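Local coordinates for protein major extracellular endoglucanase (PDB 4TUF) that hydrolyses internal beta-1,4-glucosidic linkages in cellulose, lichenin and cereal beta-D-glucans, and is represented here by its glycosyl hydrolase family 5 catalytic domain, at residues 36-41 against 327-332; 98-103 against 146-151; 161-166 against 199-204. One frame throughout, in Å; residues are numbered along the deposited sequence.

Contact 1 of 3, residues 36-41 against 327-332; sequences GLWARN and DDWTSV
Trp329 brings its indole against Gly36, Trp38 and Ala39, while its carbonyl oxygen is taken by Arg40. At the root of the side chain, Trp329 CB lies 3.8 Å from Ala39 CB. Trp329 CG, anti to the carbonyl carbon (chi1 -80°), is placed near the same methyl, which also approaches Trp329 CD1. Further out, Trp329 NE1 is 3.8 Å from Trp38 NE1, and Trp329 CZ2 is 3.6 Å from Trp38 CZ2. The two indoles form a T-shaped pair, the edge of Trp38 directed at the face of Trp329 with the planes 80° apart. The outer six-membered ring of Trp329 carries a CH-pi contact, Gly36 CA standing 3.5 Å from its centroid, almost on the normal. Arg40, its chain bent at chi2 and chi3, donates from NH1 to Trp329 O over 2.6 Å, meeting the oxygen in the carbonyl plane. On the way Arg40 CD passes 3.6 Å from Thr330 CG2. Asp328 OD1 accepts from Thr330 N, an Asx turn, and from Ser331 N, completing an Asx motif; both donors come from the same face of the carboxylate. The contact joins loops following strands 16-23 and 309-311, which pair in parallel in the TIM barrel; helix 42-51 borders it, with Met45 touching Trp329 and Gln48 OE1 a second acceptor for Arg40 NH1.

Contact 2 of 3, residues 98-103 against 146-151; sequences EFNARG and VPYVLG
Asn100, in the last turn of helix 88-102, comes closest to Tyr148, in the type I turn from Val146 to Val149, with their CA atoms 5.2 Å apart. The Asn100 carboxamide bridges the gap: CG is anti to the backbone N (chi1 -177°), and OD1 accepts from Tyr148 N at 3.0 Å, the donor lying nearly along the C=O axis. Val146 CG1 and Pro147 CD also border this oxygen. Pro147 N lies near Asn100 OD1 too but, as an imide nitrogen, cannot donate. Asn100 OD1 also lies in the plane of the Tyr148 ring, at its edge. One face of that ring covers Gly103, whose CA stands 3.7 Å from the ring centroid and over its centre, a CH-pi contact. Gly103 has positive phi and ends the helix in a Schellman motif, which turns the chain under the tyrosine toward strand 105-110. Tyr105 meets the Tyr148 ring as well, and Tyr148 shares a backbone hydrogen bond with Val106. The arrangement belongs to the helix-to-strand side of a TIM barrel, where the connections leading into neighbouring parallel strands, here 105-110 and 149-153, pack together.

Contact 3 of 3, residues 161-166 against 199-204; sequences AATWGT and TDNPVC
Asn201 turns its flat carboxamide to the backbone of Trp164 and engages both its N-H and its C=O, with CG anti to the backbone N (chi1 -160°). Asn201 ND2 donates to Trp164 O at 3.1 Å, on a lone pair in the carbonyl plane, although the acceptor is tilted from the amide plane by 23°. The other oxygen acceptor of Asn201 ND2, Val203 O at 2.6 Å, lies in that plane, so the NH2 group ties the asparagine to its own loop too. Asn201 OD1 receives a weak bond from Trp164 N over 2.9 Å, with Thr163 CA and CB beside it. The Trp164 indole packs on Pro218, and its NE1 bonds to Thr222 O. These are loops at the C-terminal ends of the adjacent parallel strands 149-153 and 192-195 of the TIM barrel; Ala162 has its side chain about 9 Å from that of Glu157, the probable proton donor. A water accepts from Thr199 N at 2.8 Å and lies 2.7 Å from Ala162 O, to which it probably donates. Farther along, Thr166 CG2 touches Pro202 CG at 3.5 Å and Thr163 CG2 meets Pro202 CD, while both threonine hydroxyls bond to Asp172 OD1. Beyond Val203, Cys204 is fixed by its disulfide to Cys221.

Contacts 1 and 3 are each partly buried and both join loops that follow barrel strands, yet they lie on opposite sides of the chain's centre, with centres about 41 Å apart. Contact 2 is a surface contact on the helix-to-strand side; its nearest atoms are about 8 Å from contact 1 and about 17 Å from contact 3. Contacts 2 and 3 share strand 149-153, contact 2 at its start and contact 3 in the loop that follows it. Aromatic rings and an arginine dominate contact 1, whereas contacts 2 and 3 each rely on an asparagine gripping backbone, by its oxygen alone in contact 2, by oxygen and nitrogen in contact 3, where a water separately bridges the backbones.

Contact 1 of 3, residues 36-41 against 327-332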
ATOM      1  N   GLY A  36      17.021   5.186   4.371  1.00 42.02           N
ATOM      2  CA  GLY A  36      17.553   5.281   5.715  1.00 40.82           C
ATOM      3  C   GLY A  36      18.844   4.522   5.933  1.00 46.83           C
ATOM      4  O   GLY A  36      19.399   4.524   7.034  1.00 47.68           O
ATOM      5  N   LEU A  37      19.338   3.876   4.885  1.00 49.87           N
ATOM      6  CA  LEU A  37      20.560   3.096   5.012  1.00 47.74           C
ATOM      7  C   LEU A  37      21.790   4.002   4.983  1.00 50.29           C
ATOM      8  O   LEU A  37      22.921   3.521   4.939  1.00 59.11           O
ATOM      9  CB  LEU A  37      20.639   2.031   3.916  1.00 40.09           C
ATOM     10  CG  LEU A  37      19.431   1.087   3.868  1.00 48.13           C
ATOM     11  CD1 LEU A  37      19.718  -0.166   3.052  1.00 37.67           C
ATOM     12  CD2 LEU A  37      18.953   0.717   5.271  1.00 48.47           C
ATOM     13  N   TRP A  38      21.567   5.314   5.012  1.00 49.30           N
ATOM     14  CA  TRP A  38      22.655   6.255   5.278  1.00 55.65           C
ATOM     15  C   TRP A  38      22.774   6.486   6.778  1.00 54.40           C
ATOM     16  O   TRP A  38      23.818   6.906   7.272  1.00 62.29           O
ATOM     17  CB  TRP A  38      22.437   7.590   4.552  1.00 54.39           C
ATOM     18  CG  TRP A  38      21.098   8.223   4.814  1.00 53.95           C
ATOM     19  CD1 TRP A  38      20.777   9.071   5.833  1.00 50.94           C
ATOM     20  CD2 TRP A  38      19.905   8.060   4.038  1.00 54.07           C
ATOM     21  NE1 TRP A  38      19.457   9.445   5.743  1.00 45.85           N
ATOM     22  CE2 TRP A  38      18.900   8.840   4.647  1.00 51.42           C
ATOM     23  CE3 TRP A  38      19.589   7.330   2.887  1.00 55.20           C
ATOM     24  CZ2 TRP A  38      17.599   8.907   4.147  1.00 52.26           C
ATOM     25  CZ3 TRP A  38      18.294   7.399   2.390  1.00 51.97           C
ATOM     26  CH2 TRP A  38      17.316   8.180   3.021  1.00 50.03           C
ATOM     27  N   ALA A  39      21.698   6.193   7.500  1.00 53.00           N
ATOM     28  CA  ALA A  39      21.627   6.485   8.925  1.00 55.98           C
ATOM     29  C   ALA A  39      21.549   5.223   9.783  1.00 55.99           C
ATOM     30  O   ALA A  39      21.946   5.233  10.949  1.00 50.72           O
ATOM     31  CB  ALA A  39      20.434   7.379   9.207  1.00 47.49           C
ATOM     32  N   ARG A  40      21.040   4.140   9.202  1.00 57.55           N
ATOM     33  CA  ARG A  40      20.760   2.920   9.955  1.00 54.32           C
ATOM     34  C   ARG A  40      21.239   1.655   9.245  1.00 52.49           C
ATOM     35  O   ARG A  40      21.472   1.657   8.036  1.00 52.49           O
ATOM     36  CB  ARG A  40      19.255   2.800  10.222  1.00 50.05           C
ATOM     37  CG  ARG A  40      18.637   3.988  10.943  1.00 48.71           C
ATOM     38  CD  ARG A  40      19.008   4.011  12.418  1.00 52.03           C
ATOM     39  NE  ARG A  40      18.704   2.750  13.093  1.00 56.26           N
ATOM     40  CZ  ARG A  40      17.484   2.363  13.457  1.00 52.04           C
ATOM     41  NH1 ARG A  40      16.435   3.132  13.206  1.00 47.59           N
ATOM     42  NH2 ARG A  40      17.310   1.199  14.067  1.00 52.65           N
ATOM     43  N   ASN A  41      21.378   0.577  10.011  1.00 45.00           N
ATOM     44  CA  ASN A  41      21.612  -0.750   9.455  1.00 44.47           C
ATOM     45  C   ASN A  41      20.281  -1.391   9.091  1.00 45.46           C
ATOM     46  O   ASN A  41      19.359  -1.412   9.907  1.00 49.23           O
ATOM     47  CB  ASN A  41      22.376  -1.625  10.449  1.00 46.32           C
ATOM     48  CG  ASN A  41      22.467  -3.069  10.004  1.00 50.39           C
ATOM     49  OD1 ASN A  41      21.659  -3.905  10.402  1.00 50.42           O
ATOM     50  ND2 ASN A  41      23.453  -3.368   9.169  1.00 50.98           N
ATOM     51  N   ASP A 327      13.172  12.478  12.171  1.00 48.78           N
ATOM     52  CA  ASP A 327      14.176  12.792  11.160  1.00 49.15           C
ATOM     53  C   ASP A 327      15.567  12.258  11.508  1.00 51.79           C
ATOM     54  O   ASP A 327      16.446  12.205  10.646  1.00 54.87           O
ATOM     55  CB  ASP A 327      14.237  14.305  10.939  1.00 59.40           C
ATOM     56  CG  ASP A 327      12.893  14.893  10.550  1.00 73.78           C
ATOM     57  OD1 ASP A 327      12.191  14.282   9.715  1.00 77.90           O
ATOM     58  OD2 ASP A 327      12.536  15.963  11.088  1.00 83.35           O
ATOM     59  N   ASP A 328      15.769  11.862  12.764  1.00 51.48           N
ATOM     60  CA  ASP A 328      17.045  11.282  13.183  1.00 50.29           C
ATOM     61  C   ASP A 328      17.116   9.793  12.841  1.00 51.07           C
ATOM     62  O   ASP A 328      18.131   9.141  13.082  1.00 55.46           O
ATOM     63  CB  ASP A 328      17.281  11.492  14.684  1.00 50.99           C
ATOM     64  CG  ASP A 328      16.116  11.019  15.538  1.00 60.94           C
ATOM     65  OD1 ASP A 328      15.196  10.355  15.008  1.00 62.82           O
ATOM     66  OD2 ASP A 328      16.124  11.307  16.752  1.00 57.55           O
ATOM     67  N   TRP A 329      16.022   9.267  12.300  1.00 48.09           N
ATOM     68  CA  TRP A 329      15.937   7.879  11.850  1.00 43.46           C
ATOM     69  C   TRP A 329      16.082   6.860  12.974  1.00 46.41           C
ATOM     70  O   TRP A 329      16.285   5.675  12.712  1.00 39.93           O
ATOM     71  CB  TRP A 329      16.987   7.612  10.771  1.00 42.74           C
ATOM     72  CG  TRP A 329      16.553   8.106   9.448  1.00 44.70           C
ATOM     73  CD1 TRP A 329      16.797   9.335   8.905  1.00 46.88           C
ATOM     74  CD2 TRP A 329      15.759   7.391   8.496  1.00 37.33           C
ATOM     75  NE1 TRP A 329      16.209   9.424   7.663  1.00 50.87           N
ATOM     76  CE2 TRP A 329      15.565   8.244   7.391  1.00 42.62           C
ATOM     77  CE3 TRP A 329      15.196   6.114   8.471  1.00 38.05           C
ATOM     78  CZ2 TRP A 329      14.831   7.858   6.274  1.00 44.05           C
ATOM     79  CZ3 TRP A 329      14.467   5.732   7.360  1.00 44.92           C
ATOM     80  CH2 TRP A 329      14.293   6.599   6.275  1.00 44.53           C
ATOM     81  N   THR A 330      15.959   7.317  14.218  1.00 42.84           N
ATOM     82  CA  THR A 330      16.082   6.429  15.365  1.00 44.10           C
ATOM     83  C   THR A 330      14.928   6.588  16.350  1.00 48.59           C
ATOM     84  O   THR A 330      14.518   5.622  16.985  1.00 51.82           O
ATOM     85  CB  THR A 330      17.410   6.660  16.112  1.00 56.84           C
ATOM     86  OG1 THR A 330      17.609   8.064  16.316  1.00 63.47           O
ATOM     87  CG2 THR A 330      18.573   6.113  15.308  1.00 55.20           C
ATOM     88  N   SER A 331      14.402   7.803  16.474  1.00 48.81           N
ATOM     89  CA  SER A 331      13.362   8.085  17.464  1.00 46.42           C
ATOM     90  C   SER A 331      11.968   7.734  16.940  1.00 52.19           C
ATOM     91  O   SER A 331      11.647   7.988  15.777  1.00 45.44           O
ATOM     92  CB  SER A 331      13.409   9.554  17.880  1.00 49.34           C
ATOM     93  OG  SER A 331      14.728   9.940  18.228  1.00 52.18           O
ATOM     94  N   VAL A 332      11.142   7.160  17.808  1.00 55.25           N
ATOM     95  CA  VAL A 332       9.822   6.685  17.406  1.00 41.72           C
ATOM     96  C   VAL A 332       8.700   7.600  17.893  1.00 43.03           C
ATOM     97  O   VAL A 332       8.650   7.975  19.060  1.00 52.45           O
ATOM     98  CB  VAL A 332       9.568   5.246  17.919  1.00 42.65           C
ATOM     99  CG1 VAL A 332       8.136   4.810  17.626  1.00 41.61           C
ATOM    100  CG2 VAL A 332      10.556   4.280  17.291  1.00 40.43           C
TER

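Contact 2 of 3, residues 98-103 against 146-151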
ATOM      1  N   GLU A  98      14.608 -11.425   4.699  1.00 40.71           N
ATOM      2  CA  GLU A  98      14.734 -11.064   6.110  1.00 43.53           C
ATOM      3  C   GLU A  98      13.368 -10.944   6.774  1.00 44.88           C
ATOM      4  O   GLU A  98      13.159 -11.466   7.870  1.00 47.28           O
ATOM      5  CB  GLU A  98      15.509  -9.755   6.273  1.00 41.91           C
ATOM      6  CG  GLU A  98      15.538  -9.225   7.703  1.00 43.51           C
ATOM      7  CD  GLU A  98      16.311 -10.123   8.654  1.00 51.52           C
ATOM      8  OE1 GLU A  98      17.055 -11.009   8.177  1.00 46.44           O
ATOM      9  OE2 GLU A  98      16.177  -9.935   9.884  1.00 58.01           O
ATOM     10  N   PHE A  99      12.447 -10.245   6.112  1.00 37.09           N
ATOM     11  CA  PHE A  99      11.056 -10.196   6.553  1.00 38.51           C
ATOM     12  C   PHE A  99      10.500 -11.603   6.726  1.00 43.13           C
ATOM     13  O   PHE A  99       9.805 -11.897   7.697  1.00 47.17           O
ATOM     14  CB  PHE A  99      10.193  -9.426   5.552  1.00 36.31           C
ATOM     15  CG  PHE A  99      10.392  -7.939   5.591  1.00 35.93           C
ATOM     16  CD1 PHE A  99      10.365  -7.252   6.795  1.00 34.41           C
ATOM     17  CD2 PHE A  99      10.610  -7.224   4.421  1.00 33.93           C
ATOM     18  CE1 PHE A  99      10.549  -5.881   6.828  1.00 32.06           C
ATOM     19  CE2 PHE A  99      10.796  -5.852   4.450  1.00 32.44           C
ATOM     20  CZ  PHE A  99      10.765  -5.180   5.654  1.00 30.94           C
ATOM     21  N   ASN A 100      10.822 -12.469   5.772  1.00 41.18           N
ATOM     22  CA  ASN A 100      10.329 -13.838   5.771  1.00 42.82           C
ATOM     23  C   ASN A 100      10.852 -14.635   6.956  1.00 44.68           C
ATOM     24  O   ASN A 100      10.106 -15.383   7.582  1.00 48.13           O
ATOM     25  CB  ASN A 100      10.709 -14.531   4.463  1.00 44.99           C
ATOM     26  CG  ASN A 100      10.170 -15.941   4.373  1.00 46.21           C
ATOM     27  OD1 ASN A 100       8.985 -16.148   4.100  1.00 47.15           O
ATOM     28  ND2 ASN A 100      11.041 -16.922   4.590  1.00 40.55           N
ATOM     29  N   ALA A 101      12.136 -14.466   7.261  1.00 45.62           N
ATOM     30  CA  ALA A 101      12.769 -15.177   8.369  1.00 45.80           C
ATOM     31  C   ALA A 101      12.247 -14.699   9.721  1.00 43.73           C
ATOM     32  O   ALA A 101      12.235 -15.455  10.689  1.00 46.87           O
ATOM     33  CB  ALA A 101      14.278 -15.018   8.307  1.00 43.51           C
ATOM     34  N   ARG A 102      11.813 -13.445   9.782  1.00 43.96           N
ATOM     35  CA  ARG A 102      11.278 -12.889  11.020  1.00 47.67           C
ATOM     36  C   ARG A 102       9.778 -13.140  11.171  1.00 49.82           C
ATOM     37  O   ARG A 102       9.202 -12.888  12.234  1.00 49.51           O
ATOM     38  CB  ARG A 102      11.559 -11.391  11.098  1.00 44.43           C
ATOM     39  CG  ARG A 102      13.029 -11.054  11.173  1.00 48.66           C
ATOM     40  CD  ARG A 102      13.233  -9.742  11.882  1.00 57.55           C
ATOM     41  NE  ARG A 102      12.831  -9.834  13.280  1.00 63.52           N
ATOM     42  CZ  ARG A 102      13.646 -10.195  14.263  1.00 64.73           C
ATOM     43  NH1 ARG A 102      14.909 -10.494  13.995  1.00 64.12           N
ATOM     44  NH2 ARG A 102      13.202 -10.256  15.510  1.00 67.07           N
ATOM     45  N   GLY A 103       9.152 -13.634  10.107  1.00 44.98           N
ATOM     46  CA  GLY A 103       7.739 -13.957  10.141  1.00 40.59           C
ATOM     47  C   GLY A 103       6.880 -12.735   9.905  1.00 46.07           C
ATOM     48  O   GLY A 103       5.800 -12.602  10.477  1.00 51.77           O
ATOM     49  N   VAL A 146       8.476 -17.774  -1.354  1.00 48.43           N
ATOM     50  CA  VAL A 146       8.739 -17.104  -0.084  1.00 49.59           C
ATOM     51  C   VAL A 146       7.438 -17.011   0.719  1.00 51.00           C
ATOM     52  O   VAL A 146       6.602 -16.150   0.446  1.00 51.88           O
ATOM     53  CB  VAL A 146       9.330 -15.692  -0.296  1.00 44.97           C
ATOM     54  CG1 VAL A 146       9.651 -15.048   1.034  1.00 44.24           C
ATOM     55  CG2 VAL A 146      10.573 -15.760  -1.164  1.00 33.65           C
ATOM     56  N   PRO A 147       7.269 -17.897   1.715  1.00 48.55           N
ATOM     57  CA  PRO A 147       5.985 -18.141   2.389  1.00 38.92           C
ATOM     58  C   PRO A 147       5.297 -16.892   2.915  1.00 42.26           C
ATOM     59  O   PRO A 147       4.072 -16.814   2.824  1.00 53.73           O
ATOM     60  CB  PRO A 147       6.367 -19.059   3.554  1.00 37.01           C
ATOM     61  CG  PRO A 147       7.601 -19.728   3.113  1.00 41.72           C
ATOM     62  CD  PRO A 147       8.349 -18.703   2.307  1.00 45.06           C
ATOM     63  N   TYR A 148       6.055 -15.937   3.449  1.00 40.18           N
ATOM     64  CA  TYR A 148       5.447 -14.769   4.081  1.00 37.10           C
ATOM     65  C   TYR A 148       5.189 -13.612   3.119  1.00 41.35           C
ATOM     66  O   TYR A 148       4.724 -12.548   3.534  1.00 38.11           O
ATOM     67  CB  TYR A 148       6.308 -14.292   5.253  1.00 34.06           C
ATOM     68  CG  TYR A 148       6.021 -15.067   6.516  1.00 37.82           C
ATOM     69  CD1 TYR A 148       4.935 -14.741   7.319  1.00 37.70           C
ATOM     70  CD2 TYR A 148       6.816 -16.143   6.894  1.00 39.45           C
ATOM     71  CE1 TYR A 148       4.653 -15.457   8.463  1.00 38.33           C
ATOM     72  CE2 TYR A 148       6.543 -16.865   8.043  1.00 39.21           C
ATOM     73  CZ  TYR A 148       5.458 -16.516   8.820  1.00 40.20           C
ATOM     74  OH  TYR A 148       5.180 -17.226   9.960  1.00 52.38           O
ATOM     75  N   VAL A 149       5.479 -13.812   1.837  1.00 40.66           N
ATOM     76  CA  VAL A 149       5.080 -12.828   0.842  1.00 33.52           C
ATOM     77  C   VAL A 149       3.603 -13.031   0.524  1.00 37.46           C
ATOM     78  O   VAL A 149       3.184 -14.084   0.036  1.00 35.88           O
ATOM     79  CB  VAL A 149       5.916 -12.913  -0.430  1.00 29.77           C
ATOM     80  CG1 VAL A 149       5.369 -11.958  -1.481  1.00 25.95           C
ATOM     81  CG2 VAL A 149       7.345 -12.575  -0.114  1.00 32.11           C
ATOM     82  N   LEU A 150       2.826 -11.997   0.814  1.00 39.57           N
ATOM     83  CA  LEU A 150       1.375 -12.062   0.825  1.00 37.38           C
ATOM     84  C   LEU A 150       0.753 -12.064  -0.567  1.00 46.40           C
ATOM     85  O   LEU A 150      -0.221 -12.772  -0.820  1.00 51.02           O
ATOM     86  CB  LEU A 150       0.836 -10.880   1.625  1.00 31.95           C
ATOM     87  CG  LEU A 150      -0.386 -11.116   2.496  1.00 43.78           C
ATOM     88  CD1 LEU A 150      -0.071 -12.131   3.580  1.00 46.06           C
ATOM     89  CD2 LEU A 150      -0.801  -9.797   3.098  1.00 51.48           C
ATOM     90  N   GLY A 151       1.309 -11.256  -1.464  1.00 44.23           N
ATOM     91  CA  GLY A 151       0.726 -11.075  -2.780  1.00 38.16           C
ATOM     92  C   GLY A 151       1.160  -9.757  -3.383  1.00 31.91           C
ATOM     93  O   GLY A 151       2.206  -9.231  -3.024  1.00 32.71           O
TER

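Contact 3 of 3, residues 161-166 against 199-204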
ATOM      1  N   ALA A 161      -7.113  10.219 -15.492  1.00 30.56           N
ATOM      2  CA  ALA A 161      -7.842   9.705 -16.644  1.00 33.11           C
ATOM      3  C   ALA A 161      -8.392   8.304 -16.386  1.00 29.79           C
ATOM      4  O   ALA A 161      -9.251   7.820 -17.125  1.00 32.81           O
ATOM      5  CB  ALA A 161      -6.951   9.713 -17.875  1.00 22.55           C
ATOM      6  N   ALA A 162      -7.905   7.661 -15.328  1.00 27.51           N
ATOM      7  CA  ALA A 162      -8.352   6.317 -14.978  1.00 26.73           C
ATOM      8  C   ALA A 162      -9.858   6.281 -14.775  1.00 31.98           C
ATOM      9  O   ALA A 162     -10.425   7.150 -14.115  1.00 40.10           O
ATOM     10  CB  ALA A 162      -7.632   5.827 -13.726  1.00 21.42           C
ATOM     11  N   THR A 163     -10.511   5.290 -15.364  1.00 30.45           N
ATOM     12  CA  THR A 163     -11.941   5.115 -15.157  1.00 29.28           C
ATOM     13  C   THR A 163     -12.247   3.672 -14.761  1.00 36.25           C
ATOM     14  O   THR A 163     -11.340   2.858 -14.586  1.00 38.25           O
ATOM     15  CB  THR A 163     -12.753   5.489 -16.408  1.00 27.97           C
ATOM     16  OG1 THR A 163     -12.345   4.668 -17.511  1.00 29.81           O
ATOM     17  CG2 THR A 163     -12.548   6.962 -16.768  1.00 22.73           C
ATOM     18  N   TRP A 164     -13.529   3.365 -14.622  1.00 34.75           N
ATOM     19  CA  TRP A 164     -13.963   2.062 -14.141  1.00 26.22           C
ATOM     20  C   TRP A 164     -15.349   1.760 -14.706  1.00 36.23           C
ATOM     21  O   TRP A 164     -16.323   2.432 -14.367  1.00 39.73           O
ATOM     22  CB  TRP A 164     -13.972   2.050 -12.612  1.00 26.08           C
ATOM     23  CG  TRP A 164     -14.279   0.730 -11.961  1.00 29.66           C
ATOM     24  CD1 TRP A 164     -15.292  -0.128 -12.271  1.00 37.79           C
ATOM     25  CD2 TRP A 164     -13.592   0.148 -10.849  1.00 30.69           C
ATOM     26  NE1 TRP A 164     -15.266  -1.219 -11.436  1.00 35.51           N
ATOM     27  CE2 TRP A 164     -14.232  -1.073 -10.553  1.00 32.16           C
ATOM     28  CE3 TRP A 164     -12.493   0.535 -10.080  1.00 25.12           C
ATOM     29  CZ2 TRP A 164     -13.806  -1.907  -9.527  1.00 32.51           C
ATOM     30  CZ3 TRP A 164     -12.073  -0.294  -9.061  1.00 27.76           C
ATOM     31  CH2 TRP A 164     -12.724  -1.502  -8.795  1.00 31.03           C
ATOM     32  N   GLY A 165     -15.419   0.767 -15.587  1.00 36.85           N
ATOM     33  CA  GLY A 165     -16.677   0.291 -16.130  1.00 34.28           C
ATOM     34  C   GLY A 165     -17.375   1.199 -17.124  1.00 40.44           C
ATOM     35  O   GLY A 165     -18.606   1.198 -17.205  1.00 50.65           O
ATOM     36  N   THR A 166     -16.604   1.964 -17.892  1.00 39.09           N
ATOM     37  CA  THR A 166     -17.182   2.888 -18.870  1.00 35.63           C
ATOM     38  C   THR A 166     -17.187   2.320 -20.286  1.00 40.14           C
ATOM     39  O   THR A 166     -17.728   2.934 -21.204  1.00 42.10           O
ATOM     40  CB  THR A 166     -16.424   4.225 -18.899  1.00 36.77           C
ATOM     41  OG1 THR A 166     -15.086   4.001 -19.363  1.00 41.39           O
ATOM     42  CG2 THR A 166     -16.381   4.844 -17.516  1.00 31.20           C
ATOM     43  N   THR A 199     -10.136   7.796  -8.927  1.00 29.62           N
ATOM     44  CA  THR A 199     -10.681   9.040  -8.399  1.00 35.05           C
ATOM     45  C   THR A 199     -12.085   9.284  -8.960  1.00 34.33           C
ATOM     46  O   THR A 199     -12.983   8.467  -8.742  1.00 34.33           O
ATOM     47  CB  THR A 199      -9.751  10.243  -8.680  1.00 30.18           C
ATOM     48  OG1 THR A 199      -9.316  10.226 -10.042  1.00 33.57           O
ATOM     49  CG2 THR A 199      -8.539  10.161  -7.781  1.00 25.15           C
ATOM     50  N   ASP A 200     -12.280  10.400  -9.662  1.00 28.82           N
ATOM     51  CA  ASP A 200     -13.582  10.706 -10.265  1.00 36.41           C
ATOM     52  C   ASP A 200     -13.900   9.747 -11.409  1.00 42.93           C
ATOM     53  O   ASP A 200     -13.013   9.370 -12.178  1.00 39.85           O
ATOM     54  CB  ASP A 200     -13.622  12.145 -10.782  1.00 37.23           C
ATOM     55  CG  ASP A 200     -13.864  13.164  -9.682  1.00 45.33           C
ATOM     56  OD1 ASP A 200     -13.900  12.781  -8.493  1.00 47.76           O
ATOM     57  OD2 ASP A 200     -14.011  14.362 -10.011  1.00 51.37           O
ATOM     58  N   ASN A 201     -15.168   9.363 -11.525  1.00 40.26           N
ATOM     59  CA  ASN A 201     -15.591   8.454 -12.584  1.00 36.85           C
ATOM     60  C   ASN A 201     -16.858   8.946 -13.294  1.00 40.76           C
ATOM     61  O   ASN A 201     -17.775   9.468 -12.662  1.00 38.46           O
ATOM     62  CB  ASN A 201     -15.812   7.057 -12.008  1.00 38.51           C
ATOM     63  CG  ASN A 201     -15.768   5.982 -13.065  1.00 39.42           C
ATOM     64  OD1 ASN A 201     -14.766   5.833 -13.761  1.00 40.25           O
ATOM     65  ND2 ASN A 201     -16.848   5.212 -13.183  1.00 37.58           N
ATOM     66  N   PRO A 202     -16.910   8.793 -14.622  1.00 45.11           N
ATOM     67  CA  PRO A 202     -18.094   9.255 -15.362  1.00 41.71           C
ATOM     68  C   PRO A 202     -19.377   8.454 -15.097  1.00 43.18           C
ATOM     69  O   PRO A 202     -20.447   8.939 -15.463  1.00 48.88           O
ATOM     70  CB  PRO A 202     -17.670   9.121 -16.830  1.00 28.38           C
ATOM     71  CG  PRO A 202     -16.480   8.240 -16.829  1.00 32.52           C
ATOM     72  CD  PRO A 202     -15.802   8.408 -15.512  1.00 35.34           C
ATOM     73  N   VAL A 203     -19.286   7.270 -14.493  1.00 37.16           N
ATOM     74  CA  VAL A 203     -20.487   6.521 -14.107  1.00 37.57           C
ATOM     75  C   VAL A 203     -20.375   5.923 -12.712  1.00 41.35           C
ATOM     76  O   VAL A 203     -19.279   5.640 -12.238  1.00 43.01           O
ATOM     77  CB  VAL A 203     -20.815   5.351 -15.081  1.00 41.03           C
ATOM     78  CG1 VAL A 203     -21.175   5.862 -16.467  1.00 33.14           C
ATOM     79  CG2 VAL A 203     -19.673   4.346 -15.134  1.00 35.38           C
ATOM     80  N   CYS A 204     -21.529   5.728 -12.075  1.00 46.43           N
ATOM     81  CA  CYS A 204     -21.635   5.018 -10.802  1.00 37.66           C
ATOM     82  C   CYS A 204     -20.666   5.555  -9.759  1.00 38.38           C
ATOM     83  O   CYS A 204     -19.903   4.802  -9.150  1.00 44.92           O
ATOM     84  CB  CYS A 204     -21.407   3.521 -11.020  1.00 36.69           C
ATOM     85  SG  CYS A 204     -21.741   2.460  -9.593  1.00 56.22           S
TER
HETATM   86  O   HOH W   1      -9.810   8.195 -11.711  1.00 34.92           O